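Local coordinates for protein phospholipase C-beta (PLC-beta) (Sepia officinalis, PDB 3QR0) that is a multidomain phospholipase C of the beta type, combining PH, EF-hand, TIM-barrel and C2 modules and holding a calcium ion in its barrel, at residues Val353-Tyr356 and Arg357-Leu361; Gly447-Lys451 and Pro452-Leu456; His525-Thr528 and Phe529-Gln533; Lys634-Asp637 and Pro638-Ser642. One frame throughout, in Å; residues are numbered along the deposited sequence.

Contact 1: residues Val353-Tyr356 and Arg357-Leu361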
loop_
_atom_site.group_PDB
_atom_site.type_symbol
_atom_site.label_atom_id
_atom_site.label_comp_id
_atom_site.label_asym_id
_atom_site.label_seq_id
_atom_site.Cartn_x
_atom_site.Cartn_y
_atom_site.Cartn_z
ATOM N N VAL A 353 0.380 7.844 20.032
ATOM C CA VAL A 353 0.013 6.448 20.237
ATOM C C VAL A 353 -0.734 5.909 19.019
ATOM O O VAL A 353 -0.450 4.805 18.544
ATOM C CB VAL A 353 -0.870 6.262 21.482
ATOM C CG1 VAL A 353 -1.233 4.786 21.654
ATOM C CG2 VAL A 353 -0.164 6.802 22.726
ATOM N N GLU A 354 -1.689 6.686 18.516
ATOM C CA GLU A 354 -2.517 6.261 17.377
ATOM C C GLU A 354 -1.711 5.899 16.126
ATOM O O GLU A 354 -2.114 5.014 15.366
ATOM C CB GLU A 354 -3.552 7.343 17.044
ATOM C CG GLU A 354 -4.501 7.017 15.879
ATOM C CD GLU A 354 -5.347 5.765 16.098
ATOM O OE1 GLU A 354 -5.801 5.511 17.237
ATOM O OE2 GLU A 354 -5.575 5.037 15.108
ATOM N N ILE A 355 -0.576 6.571 15.913
ATOM C CA ILE A 355 0.293 6.248 14.775
ATOM C C ILE A 355 0.717 4.772 14.766
ATOM O O ILE A 355 0.877 4.186 13.698
ATOM C CB ILE A 355 1.540 7.193 14.711
ATOM C CG1 ILE A 355 2.311 7.021 13.392
ATOM C CG2 ILE A 355 2.465 6.958 15.899
ATOM C CD1 ILE A 355 1.484 7.256 12.140
ATOM N N TYR A 356 0.881 4.164 15.942
ATOM C CA TYR A 356 1.207 2.733 16.012
ATOM C C TYR A 356 0.103 1.863 15.425
ATOM O O TYR A 356 0.377 0.915 14.694
ATOM C CB TYR A 356 1.535 2.293 17.443
ATOM C CG TYR A 356 2.924 2.697 17.868
ATOM C CD1 TYR A 356 4.020 1.865 17.633
ATOM C CD2 TYR A 356 3.147 3.923 18.483
ATOM C CE1 TYR A 356 5.302 2.249 18.011
ATOM C CE2 TYR A 356 4.419 4.311 18.868
ATOM C CZ TYR A 356 5.490 3.479 18.629
ATOM O OH TYR A 356 6.745 3.888 19.015
ATOM N N ARG A 357 -1.148 2.195 15.732
ATOM C CA ARG A 357 -2.277 1.478 15.160
ATOM C C ARG A 357 -2.265 1.680 13.644
ATOM O O ARG A 357 -2.378 0.723 12.892
ATOM C CB ARG A 357 -3.603 1.967 15.758
ATOM C CG ARG A 357 -3.720 1.785 17.255
ATOM C CD ARG A 357 -5.129 2.066 17.766
ATOM N NE ARG A 357 -5.174 2.029 19.227
ATOM C CZ ARG A 357 -4.979 3.069 20.045
ATOM N NH1 ARG A 357 -4.748 4.292 19.582
ATOM N NH2 ARG A 357 -5.036 2.882 21.355
ATOM N N GLN A 358 -2.088 2.923 13.194
ATOM C CA GLN A 358 -2.143 3.213 11.758
ATOM C C GLN A 358 -1.043 2.510 10.971
ATOM O O GLN A 358 -1.295 2.004 9.877
ATOM C CB GLN A 358 -2.106 4.722 11.484
ATOM C CG GLN A 358 -3.347 5.466 11.956
ATOM C CD GLN A 358 -4.629 4.928 11.355
ATOM O OE1 GLN A 358 -4.699 4.651 10.157
ATOM N NE2 GLN A 358 -5.660 4.784 12.187
ATOM N N VAL A 359 0.168 2.478 11.519
ATOM C CA VAL A 359 1.288 1.816 10.842
ATOM C C VAL A 359 1.059 0.305 10.727
ATOM O O VAL A 359 1.298 -0.290 9.666
ATOM C CB VAL A 359 2.636 2.147 11.531
ATOM C CG1 VAL A 359 3.754 1.255 11.012
ATOM C CG2 VAL A 359 2.977 3.621 11.308
ATOM N N LEU A 360 0.550 -0.307 11.799
ATOM C CA LEU A 360 0.241 -1.740 11.792
ATOM C C LEU A 360 -0.890 -2.079 10.814
ATOM O O LEU A 360 -0.922 -3.170 10.242
ATOM C CB LEU A 360 -0.100 -2.226 13.206
ATOM C CG LEU A 360 1.109 -2.361 14.142
ATOM C CD1 LEU A 360 0.678 -2.429 15.597
ATOM C CD2 LEU A 360 1.945 -3.584 13.767
ATOM N N LEU A 361 -1.789 -1.126 10.598
ATOM C CA LEU A 361 -2.926 -1.317 9.700
ATOM C C LEU A 361 -2.552 -1.308 8.222
ATOM O O LEU A 361 -3.281 -1.869 7.397
ATOM C CB LEU A 361 -4.005 -0.271 9.978
ATOM C CG LEU A 361 -4.738 -0.513 11.298
ATOM C CD1 LEU A 361 -5.518 0.739 11.699
ATOM C CD2 LEU A 361 -5.651 -1.729 11.203
#

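Contact 2: residues Gly447-Lys451 and Pro452-Leu456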
loop_
_atom_site.group_PDB
_atom_site.type_symbol
_atom_site.label_atom_id
_atom_site.label_comp_id
_atom_site.label_asym_id
_atom_site.label_seq_id
_atom_site.Cartn_x
_atom_site.Cartn_y
_atom_site.Cartn_z
ATOM N N GLY A 447 12.270 -27.105 17.850
ATOM C CA GLY A 447 13.043 -27.281 16.623
ATOM C C GLY A 447 14.011 -26.144 16.331
ATOM O O GLY A 447 14.841 -26.258 15.430
ATOM N N HIS A 448 13.911 -25.049 17.088
ATOM C CA HIS A 448 14.709 -23.854 16.820
ATOM C C HIS A 448 15.356 -23.290 18.086
ATOM O O HIS A 448 15.055 -22.168 18.503
ATOM C CB HIS A 448 13.851 -22.804 16.113
ATOM C CG HIS A 448 13.380 -23.241 14.763
ATOM N ND1 HIS A 448 14.109 -23.017 13.615
ATOM C CD2 HIS A 448 12.277 -23.930 14.381
ATOM C CE1 HIS A 448 13.462 -23.527 12.581
ATOM N NE2 HIS A 448 12.351 -24.091 13.019
ATOM N N PRO A 449 16.266 -24.065 18.693
ATOM C CA PRO A 449 16.997 -23.557 19.842
ATOM C C PRO A 449 17.999 -22.488 19.415
ATOM O O PRO A 449 18.353 -22.403 18.233
ATOM C CB PRO A 449 17.717 -24.796 20.374
ATOM C CG PRO A 449 17.911 -25.655 19.185
ATOM C CD PRO A 449 16.736 -25.404 18.286
ATOM N N LEU A 450 18.439 -21.680 20.375
ATOM C CA LEU A 450 19.388 -20.604 20.113
ATOM C C LEU A 450 20.820 -21.137 20.193
ATOM O O LEU A 450 21.567 -20.817 21.115
ATOM C CB LEU A 450 19.176 -19.453 21.100
ATOM C CG LEU A 450 17.772 -18.843 21.140
ATOM C CD1 LEU A 450 17.679 -17.811 22.268
ATOM C CD2 LEU A 450 17.393 -18.216 19.800
ATOM N N LYS A 451 21.186 -21.957 19.212
ATOM C CA LYS A 451 22.529 -22.518 19.108
ATOM C C LYS A 451 23.064 -22.207 17.719
ATOM O O LYS A 451 22.282 -21.983 16.797
ATOM C CB LYS A 451 22.497 -24.032 19.328
ATOM C CG LYS A 451 22.134 -24.452 20.750
ATOM C CD LYS A 451 22.053 -25.969 20.878
ATOM C CE LYS A 451 21.783 -26.391 22.311
ATOM N NZ LYS A 451 21.711 -27.873 22.442
ATOM N N PRO A 452 24.400 -22.194 17.560
ATOM C CA PRO A 452 24.980 -21.950 16.237
ATOM C C PRO A 452 24.571 -22.989 15.189
ATOM O O PRO A 452 24.484 -24.176 15.493
ATOM C CB PRO A 452 26.494 -22.001 16.496
ATOM C CG PRO A 452 26.654 -22.647 17.815
ATOM C CD PRO A 452 25.439 -22.294 18.598
ATOM N N GLY A 453 24.297 -22.527 13.974
ATOM C CA GLY A 453 23.926 -23.410 12.867
ATOM C C GLY A 453 22.440 -23.712 12.756
ATOM O O GLY A 453 22.009 -24.348 11.795
ATOM N N VAL A 454 21.653 -23.264 13.732
ATOM C CA VAL A 454 20.217 -23.499 13.726
ATOM C C VAL A 454 19.506 -22.322 13.055
ATOM O O VAL A 454 19.579 -21.190 13.546
ATOM C CB VAL A 454 19.676 -23.686 15.151
ATOM C CG1 VAL A 454 18.166 -23.830 15.134
ATOM C CG2 VAL A 454 20.328 -24.909 15.808
ATOM N N PRO A 455 18.805 -22.580 11.939
ATOM C CA PRO A 455 18.172 -21.461 11.238
ATOM C C PRO A 455 17.018 -20.828 12.013
ATOM O O PRO A 455 16.407 -21.472 12.873
ATOM C CB PRO A 455 17.681 -22.086 9.929
ATOM C CG PRO A 455 17.588 -23.538 10.190
ATOM C CD PRO A 455 18.597 -23.864 11.244
ATOM N N LEU A 456 16.738 -19.565 11.708
ATOM C CA LEU A 456 15.614 -18.866 12.314
ATOM C C LEU A 456 14.321 -19.584 11.948
ATOM O O LEU A 456 14.248 -20.201 10.884
ATOM C CB LEU A 456 15.546 -17.422 11.818
ATOM C CG LEU A 456 16.714 -16.517 12.189
ATOM C CD1 LEU A 456 16.777 -15.293 11.264
ATOM C CD2 LEU A 456 16.617 -16.101 13.644
HETATM O O HOH W 1 17.623 -20.351 16.060
HETATM O O HOH W 2 21.742 -20.126 14.816
#

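Contact 3: residues His525-Thr528 and Phe529-Gln533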
loop_
_atom_site.group_PDB
_atom_site.type_symbol
_atom_site.label_atom_id
_atom_site.label_comp_id
_atom_site.label_asym_id
_atom_site.label_seq_id
_atom_site.Cartn_x
_atom_site.Cartn_y
_atom_site.Cartn_z
ATOM N N HIS A 525 26.576 -5.864 18.267
ATOM C CA HIS A 525 27.583 -5.023 17.626
ATOM C C HIS A 525 28.136 -5.732 16.382
ATOM O O HIS A 525 28.608 -6.858 16.477
ATOM C CB HIS A 525 28.699 -4.758 18.656
ATOM C CG HIS A 525 29.841 -3.937 18.146
ATOM N ND1 HIS A 525 29.777 -2.565 18.020
ATOM C CD2 HIS A 525 31.096 -4.289 17.777
ATOM C CE1 HIS A 525 30.932 -2.112 17.565
ATOM N NE2 HIS A 525 31.751 -3.138 17.412
ATOM N N PHE A 526 28.054 -5.089 15.217
ATOM C CA PHE A 526 28.618 -5.666 13.995
ATOM C C PHE A 526 30.138 -5.480 13.995
ATOM O O PHE A 526 30.635 -4.409 14.325
ATOM C CB PHE A 526 28.007 -5.017 12.750
ATOM C CG PHE A 526 28.411 -5.684 11.462
ATOM C CD1 PHE A 526 27.634 -6.698 10.914
ATOM C CD2 PHE A 526 29.576 -5.309 10.805
ATOM C CE1 PHE A 526 28.010 -7.320 9.729
ATOM C CE2 PHE A 526 29.961 -5.926 9.624
ATOM C CZ PHE A 526 29.177 -6.929 9.081
ATOM N N THR A 527 30.869 -6.533 13.645
ATOM C CA THR A 527 32.325 -6.445 13.532
ATOM C C THR A 527 32.714 -6.602 12.065
ATOM O O THR A 527 33.007 -5.610 11.403
ATOM C CB THR A 527 33.040 -7.476 14.432
ATOM O OG1 THR A 527 32.549 -8.793 14.160
ATOM C CG2 THR A 527 32.800 -7.151 15.894
ATOM N N THR A 528 32.705 -7.840 11.565
ATOM C CA THR A 528 32.951 -8.124 10.146
ATOM C C THR A 528 32.024 -9.234 9.653
ATOM O O THR A 528 31.431 -9.961 10.452
ATOM C CB THR A 528 34.399 -8.608 9.898
ATOM O OG1 THR A 528 34.615 -9.843 10.593
ATOM C CG2 THR A 528 35.424 -7.575 10.352
ATOM N N PHE A 529 31.927 -9.378 8.335
ATOM C CA PHE A 529 31.183 -10.486 7.746
ATOM C C PHE A 529 31.866 -11.836 8.023
ATOM O O PHE A 529 31.196 -12.838 8.282
ATOM C CB PHE A 529 30.995 -10.269 6.242
ATOM C CG PHE A 529 30.062 -9.132 5.905
ATOM C CD1 PHE A 529 30.514 -8.025 5.203
ATOM C CD2 PHE A 529 28.734 -9.169 6.303
ATOM C CE1 PHE A 529 29.651 -6.980 4.885
ATOM C CE2 PHE A 529 27.865 -8.128 5.999
ATOM C CZ PHE A 529 28.326 -7.029 5.287
ATOM N N GLU A 530 33.194 -11.853 7.978
ATOM C CA GLU A 530 33.962 -13.055 8.304
ATOM C C GLU A 530 33.612 -13.546 9.715
ATOM O O GLU A 530 33.383 -14.738 9.924
ATOM C CB GLU A 530 35.465 -12.773 8.191
ATOM C CG GLU A 530 36.356 -14.016 8.128
ATOM C CD GLU A 530 36.592 -14.680 9.482
ATOM O OE1 GLU A 530 36.834 -13.968 10.483
ATOM O OE2 GLU A 530 36.551 -15.931 9.541
ATOM N N GLN A 531 33.557 -12.620 10.673
ATOM C CA GLN A 531 33.224 -12.962 12.061
ATOM C C GLN A 531 31.797 -13.471 12.250
ATOM O O GLN A 531 31.570 -14.400 13.024
ATOM C CB GLN A 531 33.479 -11.776 12.999
ATOM C CG GLN A 531 34.882 -11.768 13.571
ATOM C CD GLN A 531 35.120 -12.927 14.523
ATOM O OE1 GLN A 531 35.971 -13.785 14.279
ATOM N NE2 GLN A 531 34.351 -12.969 15.610
ATOM N N ALA A 532 30.842 -12.867 11.553
ATOM C CA ALA A 532 29.456 -13.340 11.589
ATOM C C ALA A 532 29.353 -14.789 11.084
ATOM O O ALA A 532 28.652 -15.613 11.677
ATOM C CB ALA A 532 28.561 -12.423 10.769
ATOM N N GLN A 533 30.064 -15.098 10.003
ATOM C CA GLN A 533 30.047 -16.452 9.437
ATOM C C GLN A 533 30.670 -17.470 10.394
ATOM O O GLN A 533 30.124 -18.559 10.594
ATOM C CB GLN A 533 30.776 -16.499 8.092
ATOM C CG GLN A 533 30.533 -17.799 7.326
ATOM C CD GLN A 533 31.268 -17.868 5.999
ATOM O OE1 GLN A 533 32.090 -17.008 5.681
ATOM N NE2 GLN A 533 30.971 -18.904 5.214
#

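Contact 4: residues Lys634-Asp637 and Pro638-Ser642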
loop_
_atom_site.group_PDB
_atom_site.type_symbol
_atom_site.label_atom_id
_atom_site.label_comp_id
_atom_site.label_asym_id
_atom_site.label_seq_id
_atom_site.Cartn_x
_atom_site.Cartn_y
_atom_site.Cartn_z
ATOM N N LYS A 634 25.593 -19.206 -4.335
ATOM C CA LYS A 634 25.702 -18.162 -5.362
ATOM C C LYS A 634 26.276 -16.862 -4.790
ATOM O O LYS A 634 25.891 -16.433 -3.701
ATOM C CB LYS A 634 24.333 -17.892 -5.999
ATOM C CG LYS A 634 24.413 -17.337 -7.423
ATOM C CD LYS A 634 23.048 -16.905 -7.943
ATOM C CE LYS A 634 22.990 -16.912 -9.471
ATOM N NZ LYS A 634 24.099 -16.141 -10.103
ATOM N N ARG A 635 27.203 -16.255 -5.526
ATOM C CA ARG A 635 27.722 -14.929 -5.204
ATOM C C ARG A 635 27.034 -13.919 -6.109
ATOM O O ARG A 635 26.915 -14.151 -7.312
ATOM C CB ARG A 635 29.237 -14.862 -5.411
ATOM C CG ARG A 635 30.040 -15.703 -4.432
ATOM C CD ARG A 635 30.111 -15.058 -3.052
ATOM N NE ARG A 635 31.182 -14.070 -2.946
ATOM C CZ ARG A 635 31.477 -13.389 -1.840
ATOM N NH1 ARG A 635 30.778 -13.566 -0.726
ATOM N NH2 ARG A 635 32.477 -12.516 -1.848
ATOM N N PHE A 636 26.577 -12.812 -5.524
ATOM C CA PHE A 636 25.850 -11.780 -6.266
ATOM C C PHE A 636 26.312 -10.376 -5.870
ATOM O O PHE A 636 26.250 -10.004 -4.700
ATOM C CB PHE A 636 24.347 -11.916 -6.027
ATOM C CG PHE A 636 23.538 -10.785 -6.602
ATOM C CD1 PHE A 636 23.547 -10.539 -7.967
ATOM C CD2 PHE A 636 22.779 -9.962 -5.780
ATOM C CE1 PHE A 636 22.804 -9.497 -8.509
ATOM C CE2 PHE A 636 22.034 -8.916 -6.312
ATOM C CZ PHE A 636 22.051 -8.685 -7.686
ATOM N N ASP A 637 26.784 -9.618 -6.858
ATOM C CA ASP A 637 27.171 -8.227 -6.672
ATOM C C ASP A 637 26.019 -7.346 -7.170
ATOM O O ASP A 637 25.779 -7.267 -8.376
ATOM C CB ASP A 637 28.467 -7.936 -7.443
ATOM C CG ASP A 637 28.947 -6.500 -7.286
ATOM O OD1 ASP A 637 28.285 -5.700 -6.589
ATOM O OD2 ASP A 637 30.006 -6.173 -7.864
ATOM N N PRO A 638 25.286 -6.696 -6.243
ATOM C CA PRO A 638 24.179 -5.833 -6.652
ATOM C C PRO A 638 24.584 -4.594 -7.452
ATOM O O PRO A 638 23.715 -3.921 -7.989
ATOM C CB PRO A 638 23.538 -5.421 -5.320
ATOM C CG PRO A 638 24.570 -5.647 -4.305
ATOM C CD PRO A 638 25.350 -6.822 -4.776
ATOM N N PHE A 639 25.881 -4.304 -7.537
ATOM C CA PHE A 639 26.372 -3.226 -8.396
ATOM C C PHE A 639 26.730 -3.693 -9.808
ATOM O O PHE A 639 27.270 -2.916 -10.595
ATOM C CB PHE A 639 27.576 -2.540 -7.748
ATOM C CG PHE A 639 27.238 -1.823 -6.486
ATOM C CD1 PHE A 639 26.639 -0.568 -6.529
ATOM C CD2 PHE A 639 27.497 -2.399 -5.252
ATOM C CE1 PHE A 639 26.321 0.099 -5.371
ATOM C CE2 PHE A 639 27.178 -1.739 -4.088
ATOM C CZ PHE A 639 26.589 -0.485 -4.144
ATOM N N THR A 640 26.427 -4.949 -10.130
ATOM C CA THR A 640 26.690 -5.480 -11.467
ATOM C C THR A 640 25.926 -4.690 -12.529
ATOM O O THR A 640 24.799 -4.253 -12.296
ATOM C CB THR A 640 26.307 -6.978 -11.580
ATOM O OG1 THR A 640 26.621 -7.452 -12.890
ATOM C CG2 THR A 640 24.824 -7.194 -11.318
ATOM N N GLU A 641 26.562 -4.497 -13.684
ATOM C CA GLU A 641 25.933 -3.846 -14.835
ATOM C C GLU A 641 25.700 -4.843 -15.973
ATOM O O GLU A 641 25.316 -4.455 -17.079
ATOM C CB GLU A 641 26.805 -2.690 -15.329
ATOM C CG GLU A 641 27.222 -1.717 -14.235
ATOM C CD GLU A 641 27.915 -0.494 -14.788
ATOM O OE1 GLU A 641 27.239 0.307 -15.471
ATOM O OE2 GLU A 641 29.135 -0.333 -14.550
ATOM N N SER A 642 25.929 -6.125 -15.696
ATOM C CA SER A 642 25.791 -7.175 -16.695
ATOM C C SER A 642 24.761 -8.195 -16.236
ATOM O O SER A 642 24.374 -8.222 -15.061
ATOM C CB SER A 642 27.138 -7.857 -16.924
ATOM O OG SER A 642 27.626 -8.398 -15.707
#

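Contact 1: residues Val353-Tyr356 and Arg357-Leu361
Val-353 brings CG1 to within 4.1 Å of Arg-357 NH1, a loose approach from an oblique side of the guanidinium. Glu-354 does the polar work. Its chain runs out with CG anti to the backbone N (chi1 -179°) and then bends at CG, which swings the carboxylate forward, toward the C-terminal end of the helix, between Arg-357 and Gln-358. OE1 forms a salt bridge with Arg-357 NH1 at 2.8 Å; the nitrogen comes from above the carboxylate plane, and the bond is bent. OE2 uses its anti lone pair for Gln-358 NE2, 2.9 Å away, on a nearly straight line that stays in the amide plane. Further charges hold both ends: OE2 also bridges to Arg-74 of strand 70-75, and Arg-357 NE reaches Glu-402 of helix 393-403. This network probably favours the ionised carboxylate. In the backbone, Glu-354 O accepts from Gln-358 N at 3.0 Å.

Ile-355 turns to the apolar side, where CD1 touches Val-359 CG2 at 4.0 Å; a bound glycerol lies against the isoleucine. Its carbonyl O takes Val-359 N at 2.9 Å. At Tyr-356 the carbonyl O accepts from Leu-360 N and has Leu-360 CG 3.4 Å away, while the phenol reaches across to strand 366-372 and bonds its OH to the O of Glu-368, a calcium ligand. The i to i+4 backbone bonds and the i, i+3 and i, i+4 side-chain pairs are those of an alpha-helical turn, here in helix 354-361 in the X half of the TIM barrel, with Tyr-356 placed behind Glu-368 of the calcium site.

Contact 2: residues Gly447-Lys451 and Pro452-Leu456
Val-454 points back into the bend formed by Pro-449 and Lys-451, and its side chain can be followed outward. CB sits between two carbonyls, 3.5 Å from Lys-451 O and slightly farther from Pro-449 O. CG1, anti to the backbone N (chi1 176°), reaches toward Pro-449: it comes 3.4 Å from Pro-449 O and 3.8 Å from Pro-449 CD, meeting the proline ring at about a right angle, and it also approaches His-448 CA. CG2, the other branch, stays on the Lys-451 side, 3.7 Å from its O.

The backbone here is a type II turn from Lys-451 to Val-454, closed by a weak bond from Val-454 N to Lys-451 O; Gly-453 takes the left-handed third position. Two waters brace the bend: one links Pro-449 O with Val-454 O, the other donates to Lys-451 O and, at 2.7 Å from the water oxygen, to Val-454 O. Farther along, His-448 ND1 donates to Pro-455 O, 2.9 Å away, with the oxygen at the ring edge and only 6° out of its plane. That bond helps fix the rotation of the imidazole and ties the two arms of the loop together.

The whole bend belongs to the surface connection from helix 422-436 to strand 466-469. His-448 O receives Tyr-520 OH, from just ahead of strand 522-523, and the backbone of Gly-453 bonds to Asp-536, next after helix 529-535.

Contact 3: residues His525-Thr528 and Phe529-Gln533
Thr-528, Phe-529 and Phe-526 carry this contact, a polar cap beside an aromatic pair where a loop turns into helix 529-535. Thr-528 is the N-cap. Its OG1 lies between the backbone N and the carbonyl carbon (chi1 63°), and from there it accepts Gln-531 N at 3.0 Å in a fairly straight bond. The same oxygen rests 3.3 Å from Gln-531 CB. The carbonyl O of Thr-528 already takes part in the helix, accepting Ala-532 N at 3.2 Å. Thr-527 adds its own OG1, 3.3 Å from Gln-531 CB, so that two threonine hydroxyl oxygens sit next to the first methylene of the glutamine.

Phe-526 and Phe-529 meet on another side of the chain in a T-shaped pair. The edge of Phe-526 is turned to the face of Phe-529, with centroids 5.0 Å apart and planes at 75°. The closest atom is CZ of Phe-526, poised over the rim of the other ring, 3.6 Å from both CD2 and CE2. With its CG anti to the backbone N, Phe-526 also settles on Ser-542 and Met-544 of strand 540-545; Phe-529 meets the ring of Phe-560 in helix 557-563.

Chemically the two halves do different jobs. The hydroxyl caps an amide N-H of the first helical turn, and so helps define where the helix starts. The edge-to-face rings, by contrast, gain from apolar contact and the weak attraction of C-H groups for a ring face, and join the incoming loop to the first turn of helix 529-535.

Contact 4: residues Lys634-Asp637 and Pro638-Ser642
From Asp-637 to Thr-640 the chain makes a type I beta turn, with Pro-638 and Phe-639 at its corners and Thr-640 N bonded to Asp-637 O at 3.0 Å, the donor standing well above the carbonyl plane. The Asp-637 side chain adds a second tie. Its CG runs anti to the backbone N (chi1 -179°), which brings OD1 over the turn to accept Phe-639 N at 2.9 Å, from 55° out of the carboxylate plane. OD1 is also 3.4 Å from Phe-639 CB and lies near the plane of that phenylalanine ring, at its edge. A carboxylate oxygen taking the amide two residues on is an Asx turn, here superposed on the beta turn, so side chain and main chain of one aspartate hold successive amides. The turn lies in the link from helix 627-630 to strand 650-660, which leads from the barrel into the C2 sandwich.

Phe-636 packs against the corner. One face of its ring receives Pro-638, whose N stands 3.9 Å above the plane toward the rim; CZ comes 3.7 Å from Pro-638 CA, and CE2 is 3.9 Å from Pro-638 CB. Thr-640 CG2 approaches CE1 of the same ring at 4.2 Å. With its methyl so placed, Thr-640 leaves OG1 anti to its backbone N, where it accepts Ser-642 N in an ST turn. Phe-628 meets the Phe-636 ring edge-to-face, Pro-638 rests on Pro-557 of helix 557-563, and the Phe-639 ring leans on Arg-797 and Ala-800 of helix 793-800.

In the fold
The four contacts follow one another along the chain, and none touches another. Contact 1 is the buried one near the metal: the Tyr-356 side chain is about 9 Å from the calcium ion, which Asn-339, Glu-368, Asp-370 and Glu-417 hold. Contacts 2 and 3 belong to the X and Y halves respectively, yet their nearest atoms are about 8 Å apart and their centres about 18 Å. Contact 4 comes within about 7 Å of contact 3 by nearest atoms; helix 557-563 serves both, its Asp-559 touching Phe-529 and forming a salt bridge with Arg-635. Contact 1 stays about 19 Å from contact 2, nearest atoms.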